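Local coordinates for uncharacterized protein Atu2129 (Agrobacterium tumefaciens, PDB 3DNH), which is of unknown function but carries a CREG-like split beta-barrel domain related to pyridoxamine 5'-phosphate oxidase, and may therefore bind a flavin-type cofactor, at residues A126-R131 against L137-P142; P69-A74 against G111-I116; L78-M83 against D143-R148; G198-L203 against I224-A229. All coordinates share one frame; numbering follows the deposited sequence.

Contact 1 (A126-R131 against L137-P142); sequences ARYIAR and LYLSLP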
# COMPACT_ATOMS: atom_id res chain seq x y z
N ALA A 126 -7.63 -1.21 -22.54
CA ALA A 126 -6.38 -1.00 -23.22
C ALA A 126 -5.45 -0.08 -22.37
O ALA A 126 -4.25 -0.36 -22.20
CB ALA A 126 -6.62 -0.44 -24.60
N ARG A 127 -6.04 0.96 -21.78
CA ARG A 127 -5.28 1.86 -20.89
C ARG A 127 -4.67 1.14 -19.68
O ARG A 127 -3.52 1.39 -19.30
CB ARG A 127 -6.17 2.98 -20.40
CG ARG A 127 -6.41 4.06 -21.38
CD ARG A 127 -7.54 4.95 -20.87
NE ARG A 127 -7.79 6.06 -21.80
CZ ARG A 127 -8.77 6.95 -21.68
NH1 ARG A 127 -9.68 6.85 -20.69
NH2 ARG A 127 -8.86 7.93 -22.59
N TYR A 128 -5.45 0.23 -19.09
CA TYR A 128 -4.99 -0.52 -17.95
C TYR A 128 -3.88 -1.52 -18.27
O TYR A 128 -2.88 -1.61 -17.55
CB TYR A 128 -6.19 -1.27 -17.38
CG TYR A 128 -6.01 -1.86 -16.02
CD1 TYR A 128 -6.36 -1.13 -14.87
CD2 TYR A 128 -5.60 -3.17 -15.86
CE1 TYR A 128 -6.23 -1.69 -13.60
CE2 TYR A 128 -5.49 -3.75 -14.62
CZ TYR A 128 -5.82 -3.01 -13.48
OH TYR A 128 -5.74 -3.62 -12.25
N ILE A 129 -4.08 -2.30 -19.35
CA ILE A 129 -3.10 -3.25 -19.88
C ILE A 129 -1.74 -2.60 -20.16
O ILE A 129 -0.70 -3.21 -19.94
CB ILE A 129 -3.62 -3.89 -21.22
CG1 ILE A 129 -4.70 -4.98 -20.98
CG2 ILE A 129 -2.50 -4.50 -22.04
CD1 ILE A 129 -4.40 -5.87 -19.90
N ALA A 130 -1.79 -1.37 -20.65
CA ALA A 130 -0.59 -0.56 -20.93
C ALA A 130 0.30 -0.45 -19.69
O ALA A 130 1.51 -0.45 -19.82
CB ALA A 130 -1.01 0.84 -21.45
N ARG A 131 -0.28 -0.41 -18.49
CA ARG A 131 0.49 -0.31 -17.26
C ARG A 131 0.73 -1.65 -16.59
O ARG A 131 1.73 -1.81 -15.88
CB ARG A 131 -0.21 0.64 -16.26
CG ARG A 131 -0.01 2.08 -16.51
CD ARG A 131 -0.75 2.88 -15.41
NE ARG A 131 -0.27 4.25 -15.37
CZ ARG A 131 -0.48 5.10 -14.37
NH1 ARG A 131 -1.15 4.73 -13.28
NH2 ARG A 131 0.02 6.33 -14.44
N LEU A 137 -4.46 -11.37 -18.58
CA LEU A 137 -4.96 -12.65 -18.14
C LEU A 137 -6.15 -12.50 -17.22
O LEU A 137 -7.22 -13.03 -17.52
CB LEU A 137 -3.83 -13.46 -17.45
CG LEU A 137 -3.94 -14.98 -17.32
CD1 LEU A 137 -4.77 -15.41 -16.08
CD2 LEU A 137 -4.45 -15.65 -18.63
N TYR A 138 -5.97 -11.80 -16.09
CA TYR A 138 -7.03 -11.74 -15.07
C TYR A 138 -8.24 -10.85 -15.37
O TYR A 138 -9.25 -10.95 -14.70
CB TYR A 138 -6.48 -11.46 -13.67
CG TYR A 138 -5.74 -10.15 -13.51
CD1 TYR A 138 -6.43 -8.93 -13.39
CD2 TYR A 138 -4.34 -10.12 -13.44
CE1 TYR A 138 -5.77 -7.72 -13.24
CE2 TYR A 138 -3.65 -8.92 -13.28
CZ TYR A 138 -4.37 -7.73 -13.18
OH TYR A 138 -3.69 -6.54 -13.02
N LEU A 139 -8.12 -9.96 -16.36
CA LEU A 139 -9.29 -9.24 -16.90
C LEU A 139 -10.09 -10.18 -17.82
O LEU A 139 -11.29 -10.02 -17.98
CB LEU A 139 -8.88 -7.98 -17.67
CG LEU A 139 -8.09 -6.87 -16.97
CD1 LEU A 139 -7.74 -5.72 -17.95
CD2 LEU A 139 -8.90 -6.35 -15.82
N SER A 140 -9.41 -11.16 -18.43
CA SER A 140 -10.09 -12.15 -19.28
C SER A 140 -10.84 -13.19 -18.43
O SER A 140 -11.36 -14.18 -18.96
CB SER A 140 -9.09 -12.86 -20.22
OG SER A 140 -8.78 -12.06 -21.36
N LEU A 141 -10.89 -12.96 -17.12
CA LEU A 141 -11.62 -13.85 -16.22
C LEU A 141 -13.04 -13.34 -15.99
O LEU A 141 -13.26 -12.14 -16.07
CB LEU A 141 -10.86 -14.01 -14.90
CG LEU A 141 -9.61 -14.91 -14.98
CD1 LEU A 141 -8.66 -14.73 -13.77
CD2 LEU A 141 -10.00 -16.38 -15.17
N PRO A 142 -14.01 -14.24 -15.72
CA PRO A 142 -15.39 -13.84 -15.41
C PRO A 142 -15.57 -12.66 -14.43
O PRO A 142 -14.73 -12.42 -13.58
CB PRO A 142 -16.00 -15.14 -14.83
CG PRO A 142 -15.31 -16.22 -15.64
CD PRO A 142 -13.87 -15.72 -15.75
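The ring of Tyr128 meets Tyr138 OH at its edge, near the ring plane, and meets Leu139 CD1 obliquely. The Tyr138 ring is in turn approached obliquely by Tyr128 CE2. The two side chains run roughly perpendicular, and Tyr138 brings its hydroxyl to the rim of the Tyr128 ring. Tyr138 OH lies 3.7 Å from Tyr128 CE2. The ring carbons Tyr128 CE2 and Tyr138 CE1 are 4.2 Å apart. Tyr138 CG sits between its backbone N and carbonyl carbon (chi1 60°), and this turn brings the phenol across toward the helix 121-131.

The two hydroxyls, Tyr128 OH and Tyr138 OH, are 3.6 Å apart and are not bonded to each other. Each has its own polar partner. Tyr128 OH is hydrogen-bonded to Asn60, and Tyr138 OH to Asp100 of the second subunit.

Beside the phenols the contact is aliphatic. Leu139 puts one methyl, CD1, between two residues of the helix. That methyl is 3.9 Å from Tyr128 CD2 and also 3.9 Å from Ile129 CD1. The Ile129 and Leu139 side chains run antiparallel, touching through their terminal methyls.

The arrangement is a short local reversal of the chain, with five residues between the segments. The end of helix 121-131 is packed against the short helix 135-138 and the turn that follows. Strand 69-74 adds Phe70 and Phe72, which pack on Tyr128, and Phe72 also touches Leu139. Leu102 of the second subunit packs on both tyrosines, which places this reversal at the dimer interface.

Contact 2 (P69-A74 against G111-I116); sequences PFFFAA and GRADRI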
# COMPACT_ATOMS: atom_id res chain seq x y z
N PRO A 69 -8.33 8.80 -11.58
CA PRO A 69 -7.93 7.43 -11.33
C PRO A 69 -9.05 6.44 -11.61
O PRO A 69 -10.24 6.73 -11.37
CB PRO A 69 -7.58 7.41 -9.84
CG PRO A 69 -7.57 8.79 -9.38
CD PRO A 69 -8.51 9.52 -10.31
N PHE A 70 -8.68 5.25 -12.10
CA PHE A 70 -9.68 4.21 -12.31
C PHE A 70 -9.03 2.89 -11.93
O PHE A 70 -7.80 2.77 -11.84
CB PHE A 70 -10.26 4.22 -13.76
CG PHE A 70 -9.35 3.62 -14.83
CD1 PHE A 70 -9.45 2.28 -15.19
CD2 PHE A 70 -8.40 4.42 -15.50
CE1 PHE A 70 -8.62 1.73 -16.22
CE2 PHE A 70 -7.58 3.89 -16.48
CZ PHE A 70 -7.68 2.54 -16.84
N PHE A 71 -9.86 1.89 -11.72
CA PHE A 71 -9.34 0.62 -11.27
C PHE A 71 -10.36 -0.49 -11.57
O PHE A 71 -11.52 -0.22 -11.93
CB PHE A 71 -8.97 0.68 -9.77
CG PHE A 71 -10.13 1.01 -8.87
CD1 PHE A 71 -10.92 -0.00 -8.32
CD2 PHE A 71 -10.42 2.34 -8.54
CE1 PHE A 71 -12.01 0.30 -7.46
CE2 PHE A 71 -11.49 2.66 -7.70
CZ PHE A 71 -12.29 1.63 -7.15
N PHE A 72 -9.87 -1.71 -11.43
CA PHE A 72 -10.64 -2.90 -11.69
C PHE A 72 -10.76 -3.69 -10.40
O PHE A 72 -9.85 -3.66 -9.56
CB PHE A 72 -9.94 -3.74 -12.77
CG PHE A 72 -10.03 -5.21 -12.54
CD1 PHE A 72 -11.16 -5.92 -12.95
CD2 PHE A 72 -8.98 -5.89 -11.92
CE1 PHE A 72 -11.23 -7.30 -12.74
CE2 PHE A 72 -9.06 -7.28 -11.70
CZ PHE A 72 -10.18 -7.98 -12.11
N ALA A 73 -11.88 -4.40 -10.28
CA ALA A 73 -12.08 -5.32 -9.17
C ALA A 73 -12.80 -6.55 -9.72
O ALA A 73 -13.74 -6.39 -10.49
CB ALA A 73 -12.92 -4.71 -8.07
N ALA A 74 -12.34 -7.75 -9.36
CA ALA A 74 -13.09 -8.98 -9.68
C ALA A 74 -14.45 -8.89 -9.00
O ALA A 74 -14.52 -8.46 -7.85
CB ALA A 74 -12.33 -10.19 -9.19
N GLY A 111 -13.80 9.70 -2.03
CA GLY A 111 -14.95 10.01 -2.91
C GLY A 111 -15.85 8.83 -3.19
O GLY A 111 -16.08 8.01 -2.30
N ARG A 112 -16.39 8.76 -4.41
CA ARG A 112 -17.28 7.65 -4.79
C ARG A 112 -16.71 6.79 -5.91
O ARG A 112 -16.02 7.29 -6.79
CB ARG A 112 -18.70 8.14 -5.12
CG ARG A 112 -19.45 8.61 -3.88
CD ARG A 112 -20.74 9.35 -4.19
NE ARG A 112 -21.31 9.79 -2.92
CZ ARG A 112 -22.03 9.03 -2.09
NH1 ARG A 112 -22.44 9.54 -0.93
NH2 ARG A 112 -22.34 7.77 -2.40
N ALA A 113 -16.95 5.48 -5.81
CA ALA A 113 -16.59 4.53 -6.85
C ALA A 113 -17.74 4.48 -7.84
O ALA A 113 -18.79 3.85 -7.55
CB ALA A 113 -16.38 3.17 -6.24
N ASP A 114 -17.55 5.13 -8.99
CA ASP A 114 -18.52 5.14 -10.05
C ASP A 114 -18.17 4.02 -11.03
O ASP A 114 -17.08 3.98 -11.59
CB ASP A 114 -18.47 6.48 -10.81
CG ASP A 114 -19.10 7.63 -10.05
OD1 ASP A 114 -20.08 7.41 -9.31
OD2 ASP A 114 -18.63 8.78 -10.20
N ARG A 115 -19.13 3.16 -11.29
CA ARG A 115 -18.94 2.14 -12.29
C ARG A 115 -18.81 2.73 -13.70
O ARG A 115 -19.63 3.54 -14.15
CB ARG A 115 -20.10 1.15 -12.18
CG ARG A 115 -19.75 -0.19 -12.70
CD ARG A 115 -19.19 -1.12 -11.64
NE ARG A 115 -19.49 -2.43 -12.19
CZ ARG A 115 -20.58 -3.14 -11.90
NH1 ARG A 115 -21.44 -2.70 -11.00
NH2 ARG A 115 -20.78 -4.29 -12.50
N ILE A 116 -17.73 2.37 -14.39
CA ILE A 116 -17.53 2.77 -15.77
C ILE A 116 -18.56 2.03 -16.66
O ILE A 116 -18.63 0.80 -16.61
CB ILE A 116 -16.08 2.52 -16.21
CG1 ILE A 116 -15.13 3.50 -15.47
CG2 ILE A 116 -15.92 2.67 -17.73
CD1 ILE A 116 -13.67 3.34 -15.80
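Phe70 touches Ile116, and Phe71 reaches Ala113. Both are apolar contacts, and both are loose. The first is aliphatic: the methyl Ile116 CD1 lies 4.1 Å from Phe70 CB. It comes to the base of the aromatic side chain and approaches the ring only obliquely. Ile116 reaches it with an extended CG1 branch (chi2 179°).

The second joins an aromatic carbon to a methyl. The outer end of the ring, Phe71 CZ, is 4.5 Å from Ala113 CB, again at an oblique angle. Phe71 starts out pointing away from segment 111-116, yet its ring swings back to it, with chi1 at 60°. Neighbouring residues of strand 69-74 thus contribute from its two faces, Phe70 on one and Phe71 on the other.

The segments share no hydrogen bonds and are not adjacent in the sheet. Strand 144-157 runs between them and is antiparallel to both. It shares backbone hydrogen bonds with each: Phe71 pairs with Tyr147, and Asp114 with Arg148. The side chains meet across this strand of the six-stranded antiparallel barrel, Ala113 from strand 106-115 and Ile116 from just beyond its end.

On the Phe70 face lies helix 121-131, which brings Ala124, Arg127 and Tyr128 against that ring. On the Phe71 face lies helix 78-85, whose Met83 packs on both Phe71 and Ala113, while the Tyr147 ring of strand 144-157 meets Phe71.

Contact 3 (L78-M83 against D143-R148); sequences LHARNM and DTRLYR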
# COMPACT_ATOMS: atom_id res chain seq x y z
N LEU A 78 -15.13 -9.23 -1.80
CA LEU A 78 -15.72 -8.44 -0.74
C LEU A 78 -15.76 -6.94 -1.06
O LEU A 78 -16.79 -6.31 -0.85
CB LEU A 78 -14.94 -8.67 0.55
CG LEU A 78 -15.41 -9.68 1.61
CD1 LEU A 78 -16.78 -10.31 1.34
CD2 LEU A 78 -14.36 -10.75 1.91
N HIS A 79 -14.66 -6.36 -1.56
CA HIS A 79 -14.69 -4.92 -1.84
C HIS A 79 -15.68 -4.60 -2.97
O HIS A 79 -16.43 -3.65 -2.85
CB HIS A 79 -13.30 -4.32 -2.09
CG HIS A 79 -12.47 -5.09 -3.07
ND1 HIS A 79 -12.05 -6.38 -2.84
CD2 HIS A 79 -11.95 -4.73 -4.27
CE1 HIS A 79 -11.32 -6.79 -3.86
NE2 HIS A 79 -11.25 -5.81 -4.75
N ALA A 80 -15.68 -5.39 -4.04
CA ALA A 80 -16.70 -5.25 -5.11
C ALA A 80 -18.11 -5.23 -4.53
O ALA A 80 -18.89 -4.30 -4.83
CB ALA A 80 -16.58 -6.35 -6.15
N ARG A 81 -18.42 -6.25 -3.70
CA ARG A 81 -19.68 -6.34 -2.99
C ARG A 81 -19.94 -5.06 -2.20
O ARG A 81 -21.04 -4.49 -2.31
CB ARG A 81 -19.69 -7.55 -2.03
CG ARG A 81 -21.09 -8.00 -1.46
CD ARG A 81 -21.55 -7.25 -0.19
NE ARG A 81 -20.45 -7.10 0.79
CZ ARG A 81 -20.07 -8.04 1.64
NH1 ARG A 81 -20.71 -9.21 1.69
NH2 ARG A 81 -19.06 -7.80 2.47
N ASN A 82 -18.96 -4.65 -1.40
CA ASN A 82 -19.14 -3.48 -0.51
C ASN A 82 -19.52 -2.26 -1.33
O ASN A 82 -20.51 -1.57 -1.01
CB ASN A 82 -17.90 -3.20 0.34
CG ASN A 82 -17.66 -4.25 1.41
OD1 ASN A 82 -18.55 -5.03 1.72
ND2 ASN A 82 -16.44 -4.30 1.96
N MSE A 83 -18.78 -2.05 -2.41
CA MSE A 83 -19.02 -0.96 -3.35
C MSE A 83 -20.40 -1.00 -4.05
O MSE A 83 -20.97 0.04 -4.32
CB MSE A 83 -17.88 -0.87 -4.37
CG MSE A 83 -16.58 -0.35 -3.77
SE MSE A 83 -15.15 -0.06 -5.07
CE MSE A 83 -14.67 -1.95 -5.49
N ASP A 143 -16.68 -11.93 -14.62
CA ASP A 143 -17.17 -10.81 -13.78
C ASP A 143 -16.20 -9.66 -13.48
O ASP A 143 -16.27 -9.07 -12.42
CB ASP A 143 -17.88 -11.30 -12.50
CG ASP A 143 -18.90 -10.25 -11.95
OD1 ASP A 143 -18.89 -9.07 -12.42
OD2 ASP A 143 -19.70 -10.58 -11.04
N THR A 144 -15.33 -9.33 -14.43
CA THR A 144 -14.42 -8.19 -14.24
C THR A 144 -15.29 -6.93 -14.10
O THR A 144 -16.23 -6.74 -14.88
CB THR A 144 -13.34 -8.06 -15.40
OG1 THR A 144 -13.90 -7.49 -16.59
CG2 THR A 144 -12.73 -9.38 -15.76
N ARG A 145 -15.01 -6.11 -13.09
CA ARG A 145 -15.72 -4.83 -12.85
C ARG A 145 -14.77 -3.63 -12.90
O ARG A 145 -13.67 -3.69 -12.37
CB ARG A 145 -16.46 -4.83 -11.51
CG ARG A 145 -17.62 -5.81 -11.47
CD ARG A 145 -18.57 -5.54 -10.33
NE ARG A 145 -19.53 -6.64 -10.26
CZ ARG A 145 -20.27 -6.93 -9.20
NH1 ARG A 145 -20.17 -6.19 -8.10
NH2 ARG A 145 -21.09 -7.96 -9.23
N LEU A 146 -15.22 -2.56 -13.52
CA LEU A 146 -14.38 -1.40 -13.80
C LEU A 146 -14.97 -0.15 -13.14
O LEU A 146 -16.15 0.14 -13.32
CB LEU A 146 -14.37 -1.24 -15.29
CG LEU A 146 -13.18 -0.70 -16.05
CD1 LEU A 146 -11.92 -0.61 -15.20
CD2 LEU A 146 -13.02 -1.63 -17.26
N TYR A 147 -14.16 0.61 -12.41
CA TYR A 147 -14.67 1.77 -11.64
C TYR A 147 -13.79 2.98 -11.82
O TYR A 147 -12.61 2.81 -11.93
CB TYR A 147 -14.60 1.47 -10.16
CG TYR A 147 -15.25 0.20 -9.71
CD1 TYR A 147 -16.52 0.20 -9.13
CD2 TYR A 147 -14.54 -1.01 -9.77
CE1 TYR A 147 -17.10 -0.99 -8.67
CE2 TYR A 147 -15.10 -2.15 -9.34
CZ TYR A 147 -16.38 -2.15 -8.79
OH TYR A 147 -16.88 -3.33 -8.35
N ARG A 148 -14.33 4.20 -11.81
CA ARG A 148 -13.43 5.34 -11.63
C ARG A 148 -13.76 6.08 -10.34
O ARG A 148 -14.91 6.05 -9.83
CB ARG A 148 -13.36 6.27 -12.88
CG ARG A 148 -14.68 6.82 -13.29
CD ARG A 148 -14.57 7.92 -14.37
NE ARG A 148 -14.17 7.43 -15.67
CZ ARG A 148 -15.02 7.02 -16.63
NH1 ARG A 148 -16.34 7.01 -16.45
NH2 ARG A 148 -14.53 6.59 -17.78
O HOH W 1 -19.10 -3.41 -7.23
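Ala80 meets the strand first, with its methyl turned toward it. Ala80 CB is 3.7 Å from Tyr147 OH and 4.1 Å from Arg145 NH1. Its carbonyl is linked to both side chains through one water. The water donates to Ala80 O at 2.6 Å. It accepts from Arg145 NH1 at 3.1 Å and from Tyr147 OH, lying in the plane of both the guanidinium and the phenol. Arg145 NH1 itself is 4.0 Å from Ala80 O, too far for a direct bond. The Arg145 chain is extended from CG to NE, and NE makes a weak hydrogen bond to Asp143 OD1, part of a salt bridge.

The Arg81 side chain starts out away from the strand. Its NE and NH2 grip Asn82 OD1 side-on, in the guanidinium plane, and NH2 also bonds Thr12 O of the second subunit.

Met83, deposited as selenomethionine, closes the contact. Its chain bends at the last torsion (chi3 -72°), which lays CE over one face of the Tyr147 ring. Met83 CE is 4.0 Å from the centroid of that ring, a CH-pi contact. Met83 SE stands 4.3 Å from the ring centroid and 14° off the ring normal, a Met-aromatic contact.

The ring face is met by apolar and selenium contacts, while the water joins the buried Ala80 O to Tyr147 OH and to Arg145, whose probable positive charge would polarise it.

Contact 4 (G198-L203 against I224-A229); sequences GEASRL and IDLASA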
# COMPACT_ATOMS: atom_id res chain seq x y z
N GLY A 198 13.82 4.12 -28.24
CA GLY A 198 14.58 4.79 -27.19
C GLY A 198 13.98 6.11 -26.78
O GLY A 198 14.38 6.67 -25.75
N GLU A 199 13.02 6.62 -27.57
CA GLU A 199 12.50 7.97 -27.29
C GLU A 199 11.67 8.05 -25.99
O GLU A 199 11.83 9.00 -25.23
CB GLU A 199 11.68 8.51 -28.45
CG GLU A 199 11.62 10.03 -28.49
CD GLU A 199 12.82 10.66 -29.24
OE1 GLU A 199 12.57 11.48 -30.14
OE2 GLU A 199 14.02 10.34 -28.98
N ALA A 200 10.82 7.05 -25.72
CA ALA A 200 10.02 7.07 -24.47
C ALA A 200 10.96 7.01 -23.24
O ALA A 200 10.76 7.70 -22.23
CB ALA A 200 9.08 5.95 -24.46
N SER A 201 12.02 6.21 -23.36
CA SER A 201 13.02 6.08 -22.29
C SER A 201 13.81 7.39 -22.10
O SER A 201 14.03 7.81 -20.95
CB SER A 201 13.93 4.91 -22.59
OG SER A 201 14.83 4.69 -21.51
N ARG A 202 14.16 8.09 -23.19
CA ARG A 202 14.74 9.45 -23.08
C ARG A 202 13.84 10.42 -22.31
O ARG A 202 14.33 11.23 -21.50
CB ARG A 202 15.11 10.03 -24.44
CG ARG A 202 16.40 9.45 -24.99
CD ARG A 202 16.63 9.70 -26.50
NE ARG A 202 16.46 11.11 -26.87
CZ ARG A 202 17.15 11.74 -27.83
NH1 ARG A 202 16.89 13.03 -28.09
NH2 ARG A 202 18.10 11.11 -28.53
N LEU A 203 12.54 10.36 -22.58
CA LEU A 203 11.55 11.22 -21.88
C LEU A 203 11.41 10.82 -20.42
O LEU A 203 11.31 11.70 -19.56
CB LEU A 203 10.16 11.14 -22.56
CG LEU A 203 10.09 11.53 -24.03
CD1 LEU A 203 8.70 11.22 -24.59
CD2 LEU A 203 10.41 13.04 -24.21
N ILE A 224 3.28 14.30 -19.93
CA ILE A 224 3.27 13.01 -20.58
C ILE A 224 3.48 11.95 -19.51
O ILE A 224 4.44 12.03 -18.71
CB ILE A 224 4.45 12.88 -21.64
CG1 ILE A 224 4.39 13.99 -22.72
CG2 ILE A 224 4.44 11.41 -22.26
CD1 ILE A 224 5.72 14.16 -23.58
N ASP A 225 2.63 10.92 -19.52
CA ASP A 225 2.77 9.87 -18.56
C ASP A 225 3.48 8.78 -19.29
O ASP A 225 3.16 8.53 -20.46
CB ASP A 225 1.42 9.37 -18.08
CG ASP A 225 0.80 10.28 -16.99
OD1 ASP A 225 1.44 11.22 -16.48
OD2 ASP A 225 -0.33 10.02 -16.62
N LEU A 226 4.42 8.12 -18.61
CA LEU A 226 5.14 6.94 -19.16
C LEU A 226 5.12 5.76 -18.22
O LEU A 226 5.01 5.94 -17.00
CB LEU A 226 6.59 7.30 -19.54
CG LEU A 226 6.70 8.57 -20.39
CD1 LEU A 226 7.24 9.69 -19.57
CD2 LEU A 226 7.56 8.25 -21.58
N ALA A 227 5.20 4.55 -18.79
CA ALA A 227 5.34 3.34 -18.01
C ALA A 227 6.42 2.40 -18.55
O ALA A 227 6.69 2.34 -19.77
CB ALA A 227 3.96 2.59 -17.86
N SER A 228 7.06 1.71 -17.61
CA SER A 228 7.91 0.55 -17.89
C SER A 228 7.32 -0.57 -17.06
O SER A 228 6.28 -0.38 -16.44
CB SER A 228 9.34 0.81 -17.48
OG SER A 228 9.45 0.86 -16.07
N ALA A 229 7.97 -1.73 -17.05
CA ALA A 229 7.51 -2.85 -16.26
C ALA A 229 7.53 -2.61 -14.73
O ALA A 229 6.57 -2.94 -14.05
CB ALA A 229 8.30 -4.10 -16.60
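Leu226 points toward the helix, and its CD2 methyl goes between Ala200 and Leu203. Leu226 CD2 is 4.0 Å from Ala200 CB and 4.0 Å from Leu203 CB. It comes closest to a backbone atom, lying 3.3 Å from Ala200 O, a tight contact with the helix backbone. CG of Leu226 is anti to the carbonyl carbon (chi1 -49°), and from there CD2 is the branch that reaches the helix.

Leu203 also faces the strand, whereas the Ala200 methyl lies more alongside it. Leu203 meets Leu226 with its CB and spans to Ile224 with a branch end: Leu203 CD1 is 4.3 Å from Ile224 CD1. Ile224 and Leu226, two residues apart, present the same face of the strand to the helix. The axes of helix segment 199-203 and strand segment 224-227 cross steeply, at 112° between their N-to-C directions and 9.1 Å at closest approach.

This is helix-on-sheet packing. Strand 223-227 is the central one of a three-stranded antiparallel sheet, with 215-220 and 232-236 beside it. Helix 199-206 lies across one face of that sheet, and Gly198 occupies its N-cap position.

The neighbouring strands add to the same apolar layer. Ile216 touches Leu203, Ile224 and Leu226, and Leu235 touches Leu203. From helix 244-254, Leu251 packs on Leu203 and Ile224, and Phe247 also reaches Ile224.

In the fold
From the N terminus, strand 69-74 opens contact 2 and helix 78-85 then opens contact 3. Contact 2 closes at 111-116, before contact 3 closes at 143-148, so the two loops cross. Contact 3 ends on strand 144-157, which contact 2 bridges from its two sides, and their centres are about 7 Å apart. Contact 1 is a short local closure, 126-131 with 137-142, lying wholly within the span of contact 3. It packs on Phe70 and Phe72 of contact 2. Contact 4 comes later, in series with the rest, and joins a helix to the separate three-stranded sheet. Arg131 of contact 1 touches Ala227 of contact 4, linking barrel domain and C-terminal part.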